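Local coordinates for glycoside hydrolase family protein (Novosphingobium sp. PP1Y, PDB 6Q2F) that probably hydrolyses alpha-L-rhamnosidic bonds, releasing terminal L-rhamnose from glycosides, at residues K466-G469 and E470-R473. Residues are numbered along the deposited sequence; the frame is centred on the assembly and turned at random.
Sequences KFDG and EAVR
Asp468 CG lies anti to the backbone N (chi1 -173°), beside the carbonyl carbon, which turns OD1 to the leading amides of helix 469-487, where it caps that of Ala471. This is the classic N-cap: OD1 accepts from Ala471 N at 2.9 Å, the donor approaching from above the carboxylate plane, 39° out of it. Glu470 N lies 3.2 Å from Asp468 OD1. The negative charge of the carboxylate would be expected to interact favourably with the positive end of the helix dipole. The methyl of Ala471 packs beside the same carboxylate, its CB 3.8 Å from Asp468 CG. The capped helix leads to strand 497-502, one of the parallel strands of the barrel-like sheet.

The main chain of Asp468 starts the helical bonding as well, its O accepting from Val472 N in a nearly straight bond (169° at the hydrogen). Val472 CG1 takes the position anti to the backbone N, which puts CG2 beside that N and 3.4 Å from Asp468 O. The same methyl also comes within 4.3 Å of Lys466 CA, while the Lys466 ammonium turns away to a salt bridge with Glu463. Arg473 likewise leads outward: its NH1 forms salt bridges with Glu477, one turn on in the same helix, and with Glu575 of helix 543-575; the second joins the two helices. Its backbone remains in the turn: Arg473 N donates to Gly469 O at 2.9 Å.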
# COMPACT_ATOMS: atom_id res chain seq x y z
N LYS A 466 -3.27 4.11 18.75
CA LYS A 466 -3.99 4.48 17.53
C LYS A 466 -5.50 4.39 17.69
O LYS A 466 -6.22 4.88 16.81
CB LYS A 466 -3.52 3.58 16.38
CG LYS A 466 -1.99 3.49 16.22
CD LYS A 466 -1.44 4.71 15.48
CE LYS A 466 0.10 4.66 15.38
NZ LYS A 466 0.79 5.58 16.35
N PHE A 467 -5.99 3.77 18.76
CA PHE A 467 -7.43 3.63 19.00
C PHE A 467 -7.99 4.69 19.94
O PHE A 467 -9.19 4.66 20.23
CB PHE A 467 -7.72 2.23 19.54
CG PHE A 467 -7.02 1.13 18.78
CD1 PHE A 467 -7.28 0.92 17.43
CD2 PHE A 467 -6.11 0.28 19.43
CE1 PHE A 467 -6.64 -0.08 16.73
CE2 PHE A 467 -5.47 -0.72 18.73
CZ PHE A 467 -5.72 -0.90 17.37
N ASP A 468 -7.15 5.61 20.43
CA ASP A 468 -7.53 6.60 21.44
C ASP A 468 -7.43 7.99 20.82
O ASP A 468 -6.34 8.55 20.72
CB ASP A 468 -6.63 6.47 22.67
CG ASP A 468 -7.08 7.38 23.82
OD1 ASP A 468 -7.26 8.59 23.60
OD2 ASP A 468 -7.27 6.86 24.94
N GLY A 469 -8.59 8.55 20.47
CA GLY A 469 -8.60 9.82 19.74
C GLY A 469 -7.94 10.96 20.50
O GLY A 469 -7.25 11.79 19.92
N GLU A 470 -8.19 11.03 21.81
CA GLU A 470 -7.57 12.08 22.60
C GLU A 470 -6.05 11.96 22.60
O GLU A 470 -5.34 12.97 22.52
CB GLU A 470 -8.12 12.05 24.04
CG GLU A 470 -7.37 12.98 24.98
CD GLU A 470 -7.49 14.45 24.59
OE1 GLU A 470 -8.46 14.81 23.87
OE2 GLU A 470 -6.62 15.24 25.01
N ALA A 471 -5.53 10.74 22.73
CA ALA A 471 -4.08 10.56 22.77
C ALA A 471 -3.47 10.94 21.43
O ALA A 471 -2.43 11.62 21.37
CB ALA A 471 -3.74 9.11 23.13
N VAL A 472 -4.12 10.53 20.34
CA VAL A 472 -3.68 10.89 19.00
C VAL A 472 -3.65 12.40 18.83
O VAL A 472 -2.67 12.96 18.33
CB VAL A 472 -4.58 10.21 17.94
CG1 VAL A 472 -4.25 10.77 16.56
CG2 VAL A 472 -4.37 8.71 17.96
N ARG A 473 -4.69 13.08 19.31
CA ARG A 473 -4.77 14.54 19.17
C ARG A 473 -3.66 15.22 19.95
O ARG A 473 -3.05 16.18 19.45
CB ARG A 473 -6.12 15.04 19.65
CG ARG A 473 -6.24 16.56 19.70
CD ARG A 473 -7.68 16.98 20.07
NE ARG A 473 -8.61 16.79 18.96
CZ ARG A 473 -8.78 17.69 18.00
NH1 ARG A 473 -8.10 18.83 18.03
NH2 ARG A 473 -9.66 17.46 17.04